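Local coordinates for protein pentafunctional AROM polypeptide (Schizosaccharomyces pombe, PDB 5SWV) that probably catalyses steps of the shikimate pathway, its fragment here pairing a type I 3-dehydroquinate dehydratase with a shikimate dehydrogenase, at residues A[11-17]-A[35-41]; A[219-223]-A[233-239]; A[76-82]-A[109-115]. All coordinates share one frame; numbering follows the deposited sequence.

Contact 1: A[11-17]-A[35-41]; sequences RSTFLTL and GCDAIEV
The Phe14 ring has the side chain of Glu40 along one border. The carboxylate oxygen OE1 of Glu40 lies in the ring plane at its edge, 3.7 Å from Phe14 CE1, while the two flat groups are turned 70° against each other. Glu40 CB also meets Phe14 CE1, at 3.6 Å. With CG anti to the backbone N (chi1 -173°) and an extended chain beyond, Glu40 runs out past the ring until OE1 touches Thr16 CG2; its other oxygen, OE2, is taken by the hydroxyl of Thr79.

Beneath these side chains the two strands run parallel. Leu15 N donates to Ala38 O, Glu40 N to Leu15 O at 2.7 Å, and Leu17 N to Glu40 O. Asp37 closes a double link with Thr13: its backbone N donates to Thr13 O, and its OD2 receives Thr13 N at 2.9 Å on the anti lone pair. Asp37 OD1 turns to Lys9 in a salt bridge. On the sheet face away from Phe14, Leu17 CB lies beside Ile39 CG2 at 3.8 Å, the two side chains running alongside each other, and Leu15 CB rests on Cys36 SG.

Within the parallel barrel of the type I dehydroquinase domain, strand 13-17 is flanked by strand 218-220 and strand 38-42 by strand 76-79, while Phe6 of helix 3-8 packs on Asp37 and Ala38.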
loop_
_atom_site.group_PDB
_atom_site.type_symbol
_atom_site.label_atom_id
_atom_site.label_comp_id
_atom_site.label_asym_id
_atom_site.label_seq_id
_atom_site.Cartn_x
_atom_site.Cartn_y
_atom_site.Cartn_z
ATOM N N ARG A 11 9.105 -6.838 -9.065
ATOM C CA ARG A 11 9.260 -5.461 -9.540
ATOM C C ARG A 11 8.828 -4.466 -8.491
ATOM O O ARG A 11 7.688 -4.517 -8.031
ATOM C CB ARG A 11 8.391 -5.237 -10.777
ATOM C CG ARG A 11 8.974 -5.845 -12.028
ATOM C CD ARG A 11 7.986 -5.918 -13.177
ATOM N NE ARG A 11 8.695 -6.477 -14.335
ATOM C CZ ARG A 11 8.497 -7.679 -14.887
ATOM N NH1 ARG A 11 7.541 -8.517 -14.455
ATOM N NH2 ARG A 11 9.259 -8.038 -15.918
ATOM N N SER A 12 9.714 -3.548 -8.131
ATOM C CA SER A 12 9.353 -2.443 -7.246
ATOM C C SER A 12 9.566 -1.110 -7.943
ATOM O O SER A 12 10.370 -1.002 -8.880
ATOM C CB SER A 12 10.134 -2.502 -5.925
ATOM O OG SER A 12 11.374 -3.183 -6.073
ATOM N N THR A 13 8.818 -0.105 -7.491
ATOM C CA THR A 13 8.928 1.258 -7.999
ATOM C C THR A 13 8.792 2.219 -6.845
ATOM O O THR A 13 8.279 1.851 -5.807
ATOM C CB THR A 13 7.824 1.589 -9.021
ATOM O OG1 THR A 13 6.559 1.669 -8.361
ATOM C CG2 THR A 13 7.744 0.531 -10.115
ATOM N N PHE A 14 9.261 3.447 -7.020
ATOM C CA PHE A 14 9.041 4.484 -6.022
ATOM C C PHE A 14 8.826 5.851 -6.658
ATOM O O PHE A 14 9.427 6.175 -7.691
ATOM C CB PHE A 14 10.165 4.528 -4.995
ATOM C CG PHE A 14 11.471 5.067 -5.510
ATOM C CD1 PHE A 14 11.728 6.438 -5.497
ATOM C CD2 PHE A 14 12.485 4.201 -5.943
ATOM C CE1 PHE A 14 12.949 6.943 -5.939
ATOM C CE2 PHE A 14 13.708 4.700 -6.396
ATOM C CZ PHE A 14 13.936 6.077 -6.399
ATOM N N LEU A 15 7.957 6.632 -6.013
ATOM C CA LEU A 15 7.563 7.950 -6.477
ATOM C C LEU A 15 8.622 8.979 -6.118
ATOM O O LEU A 15 9.075 9.021 -4.985
ATOM C CB LEU A 15 6.225 8.370 -5.847
ATOM C CG LEU A 15 5.608 9.645 -6.428
ATOM C CD1 LEU A 15 5.051 9.376 -7.822
ATOM C CD2 LEU A 15 4.534 10.212 -5.528
ATOM N N THR A 16 8.984 9.822 -7.084
ATOM C CA THR A 16 9.893 10.944 -6.845
ATOM C C THR A 16 9.086 12.186 -6.455
ATOM O O THR A 16 8.754 13.014 -7.297
ATOM C CB THR A 16 10.768 11.214 -8.079
ATOM O OG1 THR A 16 9.937 11.415 -9.239
ATOM C CG2 THR A 16 11.693 10.035 -8.327
ATOM N N LEU A 17 8.761 12.302 -5.166
ATOM C CA LEU A 17 7.902 13.387 -4.684
ATOM C C LEU A 17 8.694 14.685 -4.584
ATOM O O LEU A 17 9.596 14.814 -3.762
ATOM C CB LEU A 17 7.298 13.035 -3.335
ATOM C CG LEU A 17 6.081 13.847 -2.926
ATOM C CD1 LEU A 17 4.921 13.595 -3.879
ATOM C CD2 LEU A 17 5.698 13.464 -1.511
ATOM N N GLY A 35 0.498 2.421 -7.264
ATOM C CA GLY A 35 1.495 1.554 -7.883
ATOM C C GLY A 35 2.898 1.619 -7.331
ATOM O O GLY A 35 3.782 0.916 -7.824
ATOM N N CYS A 36 3.111 2.440 -6.304
ATOM C CA CYS A 36 4.437 2.663 -5.733
ATOM C C CYS A 36 4.630 1.889 -4.450
ATOM O O CYS A 36 3.712 1.753 -3.645
ATOM C CB CYS A 36 4.644 4.140 -5.458
ATOM S SG CYS A 36 4.440 5.141 -6.943
ATOM N N ASP A 37 5.837 1.382 -4.267
ATOM C CA ASP A 37 6.205 0.663 -3.050
ATOM C C ASP A 37 6.833 1.587 -2.004
ATOM O O ASP A 37 6.982 1.183 -0.854
ATOM C CB ASP A 37 7.157 -0.481 -3.390
ATOM C CG ASP A 37 6.574 -1.427 -4.425
ATOM O OD1 ASP A 37 5.813 -2.332 -4.031
ATOM O OD2 ASP A 37 6.859 -1.262 -5.637
ATOM N N ALA A 38 7.185 2.812 -2.407
ATOM C CA ALA A 38 7.840 3.787 -1.544
ATOM C C ALA A 38 7.765 5.200 -2.128
ATOM O O ALA A 38 7.397 5.384 -3.290
ATOM C CB ALA A 38 9.291 3.396 -1.355
ATOM N N ILE A 39 8.141 6.186 -1.319
ATOM C CA ILE A 39 8.112 7.590 -1.707
ATOM C C ILE A 39 9.475 8.198 -1.424
ATOM O O ILE A 39 9.962 8.167 -0.294
ATOM C CB ILE A 39 7.049 8.360 -0.912
ATOM C CG1 ILE A 39 5.686 7.715 -1.082
ATOM C CG2 ILE A 39 6.931 9.808 -1.361
ATOM C CD1 ILE A 39 4.631 8.371 -0.216
ATOM N N GLU A 40 10.100 8.733 -2.459
ATOM C CA GLU A 40 11.271 9.558 -2.292
ATOM C C GLU A 40 10.818 10.980 -2.059
ATOM O O GLU A 40 10.095 11.545 -2.873
ATOM C CB GLU A 40 12.139 9.501 -3.534
ATOM C CG GLU A 40 13.471 10.207 -3.391
ATOM C CD GLU A 40 14.356 9.995 -4.602
ATOM O OE1 GLU A 40 13.987 10.505 -5.692
ATOM O OE2 GLU A 40 15.409 9.318 -4.467
ATOM N N VAL A 41 11.225 11.551 -0.935
ATOM C CA VAL A 41 11.060 12.964 -0.720
ATOM C C VAL A 41 12.339 13.576 -1.231
ATOM O O VAL A 41 13.413 13.338 -0.683
ATOM C CB VAL A 41 10.889 13.326 0.758
ATOM C CG1 VAL A 41 10.752 14.842 0.903
ATOM C CG2 VAL A 41 9.684 12.601 1.351
#

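Contact 2: A[219-223]-A[233-239]; sequences PVTHP and QLTVKQL
Val220, Thr221 and Gln233 bury the most surface here. Val220 reaches across with both methyls: CG2 meets Val236 CG2 at 3.5 Å, and CG1 touches Leu239 CD2, the two side chains crossing at about a right angle. That split follows from chi1 of -59°, which sets CG1 beside the backbone N and CG2 between N and the carbonyl carbon.

Thr221 holds the backbones together. Its N donates to Leu234 O at 3.1 Å, and its carbonyl oxygen receives a water that in turn accepts from Val236 N, so the first turn of the helix is tied to Thr221 through one solvent molecule. The extended side chain of Gln233 passes obliquely by Thr221, with CD 3.6 Å from Thr221 CB. Both ends of its amide are used: OE1 accepts from Ala229 N, and NE2 bonds to Thr16 OG1 in the neighbouring strand.

Thr235 touches Pro223 CD with its CG2 and caps the helix. Gln238 N donates to Thr235 OG1 at 3.2 Å, and Thr235 N returns a bond to Gln238 OE1 on a lone pair in the amide plane. This reciprocal pair is a capping box, starting helix 236-245 after the last strand of a type I dehydroquinase TIM barrel.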
loop_
_atom_site.group_PDB
_atom_site.type_symbol
_atom_site.label_atom_id
_atom_site.label_comp_id
_atom_site.label_asym_id
_atom_site.label_seq_id
_atom_site.Cartn_x
_atom_site.Cartn_y
_atom_site.Cartn_z
ATOM N N PRO A 219 12.541 4.611 -10.282
ATOM C CA PRO A 219 11.772 5.817 -9.987
ATOM C C PRO A 219 10.734 6.103 -11.060
ATOM O O PRO A 219 10.976 5.885 -12.252
ATOM C CB PRO A 219 12.822 6.922 -9.931
ATOM C CG PRO A 219 13.959 6.398 -10.710
ATOM C CD PRO A 219 13.956 4.913 -10.534
ATOM N N VAL A 220 9.584 6.575 -10.597
ATOM C CA VAL A 220 8.482 6.980 -11.435
ATOM C C VAL A 220 7.948 8.323 -10.955
ATOM O O VAL A 220 8.254 8.770 -9.842
ATOM C CB VAL A 220 7.335 5.947 -11.421
ATOM C CG1 VAL A 220 7.832 4.597 -11.907
ATOM C CG2 VAL A 220 6.687 5.822 -10.041
ATOM N N THR A 221 7.137 8.945 -11.803
ATOM C CA THR A 221 6.495 10.212 -11.501
ATOM C C THR A 221 4.997 10.053 -11.754
ATOM O O THR A 221 4.532 8.931 -11.974
ATOM C CB THR A 221 7.121 11.369 -12.315
ATOM O OG1 THR A 221 6.469 12.603 -11.978
ATOM C CG2 THR A 221 7.012 11.141 -13.824
ATOM N N HIS A 222 4.253 11.161 -11.706
ATOM C CA HIS A 222 2.799 11.163 -11.918
ATOM C C HIS A 222 2.357 12.529 -12.478
ATOM O O HIS A 222 2.953 13.547 -12.129
ATOM C CB HIS A 222 2.113 10.864 -10.589
ATOM C CG HIS A 222 0.636 10.655 -10.692
ATOM N ND1 HIS A 222 -0.264 11.699 -10.692
ATOM C CD2 HIS A 222 -0.101 9.524 -10.778
ATOM C CE1 HIS A 222 -1.492 11.225 -10.780
ATOM N NE2 HIS A 222 -1.420 9.907 -10.838
ATOM N N PRO A 223 1.332 12.569 -13.359
ATOM C CA PRO A 223 0.993 13.843 -14.057
ATOM C C PRO A 223 0.695 15.080 -13.182
ATOM O O PRO A 223 0.878 16.222 -13.631
ATOM C CB PRO A 223 -0.249 13.465 -14.872
ATOM C CG PRO A 223 -0.079 12.006 -15.153
ATOM C CD PRO A 223 0.586 11.426 -13.937
ATOM N N GLN A 233 11.924 10.167 -17.492
ATOM C CA GLN A 233 11.170 9.515 -16.439
ATOM C C GLN A 233 9.754 9.225 -16.887
ATOM O O GLN A 233 9.133 10.045 -17.558
ATOM C CB GLN A 233 11.126 10.396 -15.216
ATOM C CG GLN A 233 10.532 9.725 -13.994
ATOM C CD GLN A 233 10.643 10.605 -12.769
ATOM O OE1 GLN A 233 10.718 11.841 -12.874
ATOM N NE2 GLN A 233 10.659 9.977 -11.590
ATOM N N LEU A 234 9.260 8.062 -16.473
ATOM C CA LEU A 234 7.935 7.568 -16.823
ATOM C C LEU A 234 6.987 7.565 -15.625
ATOM O O LEU A 234 7.428 7.516 -14.492
ATOM C CB LEU A 234 8.069 6.137 -17.329
ATOM C CG LEU A 234 8.896 5.943 -18.596
ATOM C CD1 LEU A 234 9.090 4.457 -18.900
ATOM C CD2 LEU A 234 8.243 6.663 -19.778
ATOM N N THR A 235 5.689 7.597 -15.900
ATOM C CA THR A 235 4.677 7.388 -14.885
ATOM C C THR A 235 4.501 5.886 -14.708
ATOM O O THR A 235 5.016 5.099 -15.522
ATOM C CB THR A 235 3.323 8.050 -15.230
ATOM O OG1 THR A 235 2.746 7.453 -16.397
ATOM C CG2 THR A 235 3.480 9.535 -15.451
ATOM N N VAL A 236 3.783 5.490 -13.651
ATOM C CA VAL A 236 3.487 4.073 -13.406
ATOM C C VAL A 236 2.682 3.477 -14.553
ATOM O O VAL A 236 2.956 2.356 -14.993
ATOM C CB VAL A 236 2.774 3.845 -12.040
ATOM C CG1 VAL A 236 2.117 2.469 -11.946
ATOM C CG2 VAL A 236 3.782 3.991 -10.913
ATOM N N LYS A 237 1.695 4.224 -15.023
ATOM C CA LYS A 237 0.891 3.790 -16.158
ATOM C C LYS A 237 1.748 3.527 -17.400
ATOM O O LYS A 237 1.636 2.484 -18.048
ATOM C CB LYS A 237 -0.156 4.838 -16.486
ATOM C CG LYS A 237 -1.177 4.322 -17.465
ATOM C CD LYS A 237 -2.139 5.416 -17.857
ATOM C CE LYS A 237 -3.313 4.836 -18.621
ATOM N NZ LYS A 237 -3.806 5.801 -19.635
ATOM N N GLN A 238 2.594 4.496 -17.712
ATOM C CA GLN A 238 3.481 4.399 -18.852
ATOM C C GLN A 238 4.429 3.234 -18.699
ATOM O O GLN A 238 4.693 2.511 -19.662
ATOM C CB GLN A 238 4.296 5.678 -18.995
ATOM C CG GLN A 238 3.497 6.900 -19.422
ATOM C CD GLN A 238 4.375 8.144 -19.535
ATOM O OE1 GLN A 238 5.032 8.579 -18.576
ATOM N NE2 GLN A 238 4.405 8.718 -20.735
ATOM N N LEU A 239 4.943 3.067 -17.485
ATOM C CA LEU A 239 5.920 2.027 -17.205
ATOM C C LEU A 239 5.350 0.653 -17.462
ATOM O O LEU A 239 6.022 -0.177 -18.047
ATOM C CB LEU A 239 6.430 2.111 -15.766
ATOM C CG LEU A 239 7.519 1.099 -15.363
ATOM C CD1 LEU A 239 8.805 1.286 -16.152
ATOM C CD2 LEU A 239 7.816 1.196 -13.870
HETATM O O HOH W 1 2.412 7.229 -11.761
#

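Contact 3: A[76-82]-A[109-115]; sequences IIFTIRT and CDFVDVE
Ile76 N meets Asp110 OD1 at 3.0 Å where the parallel strands of a beta-alpha-beta unit come together, helix 94-106 making the crossover. The amide approaches OD1 from above the carboxylate plane, and the same oxygen has a salt bridge to Arg69. Ile76 O accepts from Phe111 N. Next, Ile77 lays CG1 obliquely against Phe111 CD1, 3.6 Å away. Phe78 continues the ladder, its N donating to Phe111 O and its O accepting from Asp113 N; on the other sheet face its CB packs against Cys109 SG, which also lies obliquely to the ring, 5.0 Å from the centroid. Thr79 OG1, bonded to Glu40, also packs on Asp113 CB, and its CG2 lies over one face of the Arg81 guanidinium, toward the rim. A water links Ile80 O with Asp113 O and Glu115 N.

Arg81 bends at chi2 and chi3 (70° and 58°), bringing the edge of its guanidinium to Asp113. NH1 and NH2 take one oxygen each, end-on, with NH2 2.9 Å from Asp113 OD2; both oxygens are met from above the carboxylate plane, though they lie in the guanidinium plane. NH1 also salt-bridges Glu115, whose carboxylate is nearly coplanar with the guanidinium. Ser138 bonds to Asp113 OD1, a further hold on this buried network. At Thr82, Glu115 OE2 takes a second donor: Thr82 N at 2.8 Å on its syn side, while Arg81 NH1 uses the anti lone pair at 3.1 Å.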
loop_
_atom_site.group_PDB
_atom_site.type_symbol
_atom_site.label_atom_id
_atom_site.label_comp_id
_atom_site.label_asym_id
_atom_site.label_seq_id
_atom_site.Cartn_x
_atom_site.Cartn_y
_atom_site.Cartn_z
ATOM N N ILE A 76 9.732 5.573 3.263
ATOM C CA ILE A 76 10.202 6.849 2.747
ATOM C C ILE A 76 11.685 6.798 2.442
ATOM O O ILE A 76 12.473 6.210 3.188
ATOM C CB ILE A 76 9.851 7.988 3.721
ATOM C CG1 ILE A 76 8.335 8.203 3.695
ATOM C CG2 ILE A 76 10.555 9.292 3.356
ATOM C CD1 ILE A 76 7.801 8.998 4.861
ATOM N N ILE A 77 12.037 7.408 1.318
ATOM C CA ILE A 77 13.404 7.570 0.913
ATOM C C ILE A 77 13.666 9.056 1.039
ATOM O O ILE A 77 12.890 9.870 0.547
ATOM C CB ILE A 77 13.601 7.078 -0.527
ATOM C CG1 ILE A 77 13.277 5.586 -0.632
ATOM C CG2 ILE A 77 15.017 7.325 -0.987
ATOM C CD1 ILE A 77 12.841 5.157 -2.012
ATOM N N PHE A 78 14.751 9.399 1.715
ATOM C CA PHE A 78 15.116 10.781 2.014
ATOM C C PHE A 78 16.298 11.136 1.119
ATOM O O PHE A 78 17.417 10.663 1.337
ATOM C CB PHE A 78 15.477 10.871 3.497
ATOM C CG PHE A 78 15.791 12.257 3.992
ATOM C CD1 PHE A 78 17.078 12.768 3.905
ATOM C CD2 PHE A 78 14.814 13.020 4.616
ATOM C CE1 PHE A 78 17.370 14.043 4.394
ATOM C CE2 PHE A 78 15.095 14.279 5.116
ATOM C CZ PHE A 78 16.373 14.802 5.006
ATOM N N THR A 79 16.047 11.956 0.106
ATOM C CA THR A 79 17.034 12.186 -0.936
ATOM C C THR A 79 17.369 13.641 -1.080
ATOM O O THR A 79 16.522 14.450 -1.452
ATOM C CB THR A 79 16.563 11.618 -2.277
ATOM O OG1 THR A 79 16.452 10.209 -2.150
ATOM C CG2 THR A 79 17.573 11.874 -3.384
ATOM N N ILE A 80 18.620 13.955 -0.761
ATOM C CA ILE A 80 19.221 15.237 -1.090
ATOM C C ILE A 80 20.091 15.033 -2.308
ATOM O O ILE A 80 21.165 14.433 -2.212
ATOM C CB ILE A 80 20.130 15.763 0.026
ATOM C CG1 ILE A 80 19.347 15.991 1.308
ATOM C CG2 ILE A 80 20.803 17.064 -0.421
ATOM C CD1 ILE A 80 20.261 16.301 2.481
ATOM N N ARG A 81 19.607 15.549 -3.433
ATOM C CA ARG A 81 20.252 15.451 -4.742
ATOM C C ARG A 81 20.853 16.810 -5.067
ATOM O O ARG A 81 20.161 17.832 -5.031
ATOM C CB ARG A 81 19.208 15.081 -5.783
ATOM C CG ARG A 81 19.738 14.894 -7.195
ATOM C CD ARG A 81 20.599 13.657 -7.365
ATOM N NE ARG A 81 19.894 12.428 -6.997
ATOM C CZ ARG A 81 20.233 11.582 -6.019
ATOM N NH1 ARG A 81 21.316 11.767 -5.267
ATOM N NH2 ARG A 81 19.480 10.502 -5.812
ATOM N N THR A 82 22.144 16.807 -5.380
ATOM C CA THR A 82 22.931 18.025 -5.595
ATOM C C THR A 82 22.915 18.461 -7.047
ATOM O O THR A 82 22.480 17.718 -7.930
ATOM C CB THR A 82 24.407 17.825 -5.203
ATOM O OG1 THR A 82 25.017 16.848 -6.051
ATOM C CG2 THR A 82 24.534 17.369 -3.781
ATOM N N CYS A 109 13.580 7.363 8.944
ATOM C CA CYS A 109 13.415 7.197 7.504
ATOM C C CYS A 109 13.911 5.805 7.152
ATOM O O CYS A 109 14.912 5.343 7.711
ATOM C CB CYS A 109 14.185 8.254 6.705
ATOM S SG CYS A 109 13.381 9.879 6.683
ATOM N N ASP A 110 13.209 5.148 6.228
ATOM C CA ASP A 110 13.525 3.770 5.842
ATOM C C ASP A 110 14.816 3.702 5.051
ATOM O O ASP A 110 15.641 2.818 5.297
ATOM C CB ASP A 110 12.388 3.164 5.043
ATOM C CG ASP A 110 11.086 3.196 5.797
ATOM O OD1 ASP A 110 10.483 4.292 5.889
ATOM O OD2 ASP A 110 10.679 2.124 6.298
ATOM N N PHE A 111 14.988 4.650 4.123
ATOM C CA PHE A 111 16.223 4.793 3.348
ATOM C C PHE A 111 16.721 6.238 3.337
ATOM O O PHE A 111 15.945 7.175 3.489
ATOM C CB PHE A 111 16.000 4.406 1.884
ATOM C CG PHE A 111 15.395 3.056 1.677
ATOM C CD1 PHE A 111 14.019 2.897 1.644
ATOM C CD2 PHE A 111 16.197 1.954 1.446
ATOM C CE1 PHE A 111 13.451 1.653 1.416
ATOM C CE2 PHE A 111 15.640 0.705 1.220
ATOM C CZ PHE A 111 14.265 0.551 1.206
ATOM N N VAL A 112 18.022 6.398 3.117
ATOM C CA VAL A 112 18.630 7.696 2.821
ATOM C C VAL A 112 19.519 7.517 1.591
ATOM O O VAL A 112 20.308 6.574 1.521
ATOM C CB VAL A 112 19.476 8.219 4.012
ATOM C CG1 VAL A 112 20.292 9.449 3.626
ATOM C CG2 VAL A 112 18.582 8.557 5.198
ATOM N N ASP A 113 19.376 8.421 0.624
ATOM C CA ASP A 113 20.262 8.466 -0.527
ATOM C C ASP A 113 21.482 9.269 -0.152
ATOM O O ASP A 113 21.372 10.464 0.202
ATOM C CB ASP A 113 19.573 9.112 -1.734
ATOM C CG ASP A 113 20.360 8.919 -3.041
ATOM O OD1 ASP A 113 21.487 9.468 -3.172
ATOM O OD2 ASP A 113 19.839 8.243 -3.959
ATOM N N VAL A 114 22.638 8.623 -0.239
ATOM C CA VAL A 114 23.896 9.259 0.064
ATOM C C VAL A 114 24.735 9.274 -1.205
ATOM O O VAL A 114 25.180 8.238 -1.666
ATOM C CB VAL A 114 24.623 8.504 1.184
ATOM C CG1 VAL A 114 25.965 9.148 1.504
ATOM C CG2 VAL A 114 23.750 8.444 2.427
ATOM N N GLU A 115 24.945 10.461 -1.764
ATOM C CA GLU A 115 25.748 10.625 -2.975
ATOM C C GLU A 115 27.208 10.295 -2.753
ATOM O O GLU A 115 27.822 10.705 -1.752
ATOM C CB GLU A 115 25.669 12.053 -3.498
ATOM C CG GLU A 115 24.299 12.426 -4.029
ATOM C CD GLU A 115 24.273 13.813 -4.635
ATOM O OE1 GLU A 115 25.323 14.495 -4.622
ATOM O OE2 GLU A 115 23.210 14.238 -5.133
HETATM O O HOH W 2 22.919 12.707 -0.640
#

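In the fold
All three contacts belong to one parallel eight-stranded barrel, the dehydroquinase domain. Contact 1 pairs its first two strands, contact 3 the third and fourth, and contact 2 joins the last strand, 218-220, to the helix that follows. Along the chain they come in the order 1, 3, 2, but around the barrel contact 1 lies between the other two: strand 13-17 borders 218-220 of contact 2, centres 10 Å apart, and strand 38-42 borders 76-79 of contact 3, centres 12 Å apart. Contacts 2 and 3 do not touch, their nearest atoms about 8 Å apart. Strand 218-220 beside 13-17 brings the end of the barrel back to its start.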